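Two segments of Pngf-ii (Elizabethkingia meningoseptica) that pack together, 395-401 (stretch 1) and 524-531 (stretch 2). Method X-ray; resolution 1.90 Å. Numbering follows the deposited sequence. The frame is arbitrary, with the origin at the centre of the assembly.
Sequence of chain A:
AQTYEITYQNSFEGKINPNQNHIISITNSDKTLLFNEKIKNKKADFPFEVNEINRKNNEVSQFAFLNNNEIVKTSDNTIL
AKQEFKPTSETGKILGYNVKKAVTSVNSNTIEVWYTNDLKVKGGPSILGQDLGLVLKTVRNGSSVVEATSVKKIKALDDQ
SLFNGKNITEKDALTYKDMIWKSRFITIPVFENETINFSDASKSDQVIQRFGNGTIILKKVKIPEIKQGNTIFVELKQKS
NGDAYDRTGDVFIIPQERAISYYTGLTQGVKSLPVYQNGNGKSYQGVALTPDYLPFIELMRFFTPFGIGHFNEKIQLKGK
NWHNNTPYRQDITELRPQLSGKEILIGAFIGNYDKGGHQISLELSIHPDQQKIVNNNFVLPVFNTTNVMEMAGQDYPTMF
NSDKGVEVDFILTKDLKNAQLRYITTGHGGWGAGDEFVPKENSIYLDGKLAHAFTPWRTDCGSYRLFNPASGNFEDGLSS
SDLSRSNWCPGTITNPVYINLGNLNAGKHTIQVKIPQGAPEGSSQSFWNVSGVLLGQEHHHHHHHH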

# COMPACT_ATOMS: atom_id res chain seq x y z
N ASP A 395 -2.12 29.99 -10.49
CA ASP A 395 -2.46 30.80 -9.32
C ASP A 395 -2.92 29.97 -8.14
O ASP A 395 -3.45 28.88 -8.31
CB ASP A 395 -3.54 31.82 -9.70
CG ASP A 395 -2.97 32.99 -10.46
OD1 ASP A 395 -2.08 33.65 -9.88
OD2 ASP A 395 -3.36 33.20 -11.62
N TYR A 396 -2.69 30.49 -6.94
CA TYR A 396 -3.20 29.87 -5.72
C TYR A 396 -4.70 29.95 -5.69
O TYR A 396 -5.26 30.87 -6.25
CB TYR A 396 -2.65 30.56 -4.49
CG TYR A 396 -1.19 30.32 -4.29
CD1 TYR A 396 -0.26 31.17 -4.87
CD2 TYR A 396 -0.74 29.26 -3.53
CE1 TYR A 396 1.09 30.97 -4.69
CE2 TYR A 396 0.61 29.05 -3.33
CZ TYR A 396 1.51 29.91 -3.92
OH TYR A 396 2.84 29.71 -3.75
N PRO A 397 -5.35 28.99 -4.99
CA PRO A 397 -6.80 28.94 -4.98
C PRO A 397 -7.45 29.91 -3.99
O PRO A 397 -7.96 29.52 -2.95
CB PRO A 397 -7.08 27.47 -4.64
CG PRO A 397 -5.91 27.04 -3.83
CD PRO A 397 -4.75 27.74 -4.48
N THR A 398 -7.43 31.18 -4.37
CA THR A 398 -8.01 32.27 -3.59
C THR A 398 -9.45 32.60 -4.02
O THR A 398 -9.97 33.68 -3.71
CB THR A 398 -7.12 33.51 -3.76
OG1 THR A 398 -6.98 33.81 -5.18
CG2 THR A 398 -5.76 33.25 -3.19
N MSE A 399 -10.11 31.67 -4.69
CA MSE A 399 -11.43 31.94 -5.30
C MSE A 399 -12.57 31.98 -4.32
O MSE A 399 -13.68 32.36 -4.67
CB MSE A 399 -11.75 30.92 -6.40
CG MSE A 399 -12.02 29.49 -5.95
SE MSE A 399 -10.33 28.49 -5.77
CE MSE A 399 -9.82 28.35 -7.67
N PHE A 400 -12.31 31.62 -3.07
CA PHE A 400 -13.40 31.40 -2.13
C PHE A 400 -13.83 32.65 -1.39
O PHE A 400 -14.76 32.61 -0.59
CB PHE A 400 -13.02 30.25 -1.20
CG PHE A 400 -12.98 28.93 -1.91
CD1 PHE A 400 -14.16 28.32 -2.31
CD2 PHE A 400 -11.78 28.31 -2.18
CE1 PHE A 400 -14.14 27.13 -2.98
CE2 PHE A 400 -11.75 27.09 -2.84
CZ PHE A 400 -12.93 26.50 -3.25
N ASN A 401 -13.23 33.79 -1.72
CA ASN A 401 -13.81 35.06 -1.25
C ASN A 401 -15.08 35.48 -2.00
O ASN A 401 -15.73 36.43 -1.60
CB ASN A 401 -12.79 36.20 -1.22
CG ASN A 401 -12.37 36.68 -2.60
OD1 ASN A 401 -12.14 37.88 -2.80
ND2 ASN A 401 -12.26 35.77 -3.54
N SER A 524 0.08 38.46 2.60
CA SER A 524 -0.30 37.09 2.96
C SER A 524 -1.76 36.86 2.62
O SER A 524 -2.61 37.69 2.94
CB SER A 524 -0.07 36.84 4.46
OG SER A 524 1.30 36.99 4.77
N GLN A 525 -2.05 35.75 1.95
CA GLN A 525 -3.42 35.41 1.54
C GLN A 525 -3.83 34.06 2.11
O GLN A 525 -3.01 33.15 2.24
CB GLN A 525 -3.52 35.32 0.02
CG GLN A 525 -3.47 36.65 -0.71
CD GLN A 525 -3.94 36.52 -2.16
OE1 GLN A 525 -3.14 36.24 -3.05
NE2 GLN A 525 -5.23 36.68 -2.38
N SER A 526 -5.11 33.92 2.40
CA SER A 526 -5.70 32.62 2.65
C SER A 526 -6.16 31.97 1.32
O SER A 526 -6.54 32.65 0.35
CB SER A 526 -6.85 32.73 3.66
OG SER A 526 -6.33 32.86 4.98
N PHE A 527 -6.10 30.65 1.28
CA PHE A 527 -6.50 29.89 0.10
C PHE A 527 -6.81 28.45 0.44
O PHE A 527 -6.42 27.96 1.51
CB PHE A 527 -5.44 29.97 -1.02
CG PHE A 527 -4.08 29.46 -0.61
CD1 PHE A 527 -3.71 28.14 -0.85
CD2 PHE A 527 -3.14 30.32 -0.06
CE1 PHE A 527 -2.45 27.67 -0.50
CE2 PHE A 527 -1.88 29.86 0.28
CZ PHE A 527 -1.53 28.54 0.07
N TRP A 528 -7.58 27.79 -0.42
CA TRP A 528 -8.10 26.45 -0.12
C TRP A 528 -7.80 25.48 -1.26
O TRP A 528 -8.26 25.69 -2.39
CB TRP A 528 -9.59 26.51 0.18
CG TRP A 528 -9.85 27.10 1.52
CD1 TRP A 528 -9.81 28.42 1.85
CD2 TRP A 528 -10.06 26.39 2.74
NE1 TRP A 528 -10.01 28.57 3.20
CE2 TRP A 528 -10.18 27.34 3.76
CE3 TRP A 528 -10.20 25.03 3.05
CZ2 TRP A 528 -10.44 26.97 5.09
CZ3 TRP A 528 -10.44 24.68 4.36
CH2 TRP A 528 -10.54 25.63 5.36
N ASN A 529 -7.02 24.44 -0.96
CA ASN A 529 -6.73 23.36 -1.89
C ASN A 529 -7.82 22.30 -1.76
O ASN A 529 -7.86 21.57 -0.75
CB ASN A 529 -5.38 22.72 -1.57
CG ASN A 529 -4.20 23.58 -1.94
OD1 ASN A 529 -4.15 24.20 -2.99
ND2 ASN A 529 -3.19 23.54 -1.09
N VAL A 530 -8.70 22.24 -2.75
CA VAL A 530 -9.83 21.32 -2.72
C VAL A 530 -9.92 20.53 -4.02
O VAL A 530 -9.79 21.07 -5.14
CB VAL A 530 -11.17 22.03 -2.38
CG1 VAL A 530 -11.02 22.92 -1.15
CG2 VAL A 530 -11.67 22.87 -3.53
N SER A 531 -10.08 19.22 -3.88
CA SER A 531 -10.39 18.37 -5.03
C SER A 531 -11.63 17.52 -4.79
O SER A 531 -11.96 17.12 -3.66
CB SER A 531 -9.19 17.52 -5.44
OG SER A 531 -9.04 16.43 -4.58

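Stretch 1, an irregular segment, crosses the strand that begins at Phe 527 at a steep angle, their end-to-end directions 81° apart. One hydrogen bond links the two stretches: Trp 528 N donates to Pro 397 O over 3.1 Å, nearly straight at 165°. The rest of the contact is a matter of fit.

Pro 397 is the central bump. Its compact ring sits against the strand, with CG 3.1 Å from Trp 528 O and 3.4 Å from Asn 529 OD1, while its CD lies 3.8 Å from Phe 527 CD1. Proline suits this buried place: it has no backbone N-H to leave unsatisfied, and its compact ring fits between Trp 528 O, Asn 529 OD1 and the Phe 527 ring. The chain turns tightly at Pro 397 itself, closed by a hydrogen bond from Thr 398 N to Tyr 396 O (2.9 Å).

Phe 527, in the p rotamer, points toward stretch 1 and loses the most surface to the contact. Tyr 396 turns an edge to the face of this ring, CD2 lying 3.8 Å from Phe 527 CZ, with ring centroids 5.0 Å apart. Tyrosine can serve both settings here, its ring packing against phenylalanine while its hydroxyl is hydrogen-bonded elsewhere in the structure. On Thr 398, the methyl CG2 approaches Phe 527 CB (3.9 Å) and Ser 526 O (3.7 Å), whereas OG1 finds its partner elsewhere; a small side chain with one apolar and one polar branch suits such a place.

Farther along, Phe 400 reaches toward the strand. Its CD2 packs 3.7 Å from Trp 528 CB and its CZ 3.9 Å from Val 530 CG2, so one flat ring spans two strand residues. The base of the tryptophan side chain and the branched valine give this buried ring an apolar surface to rest on.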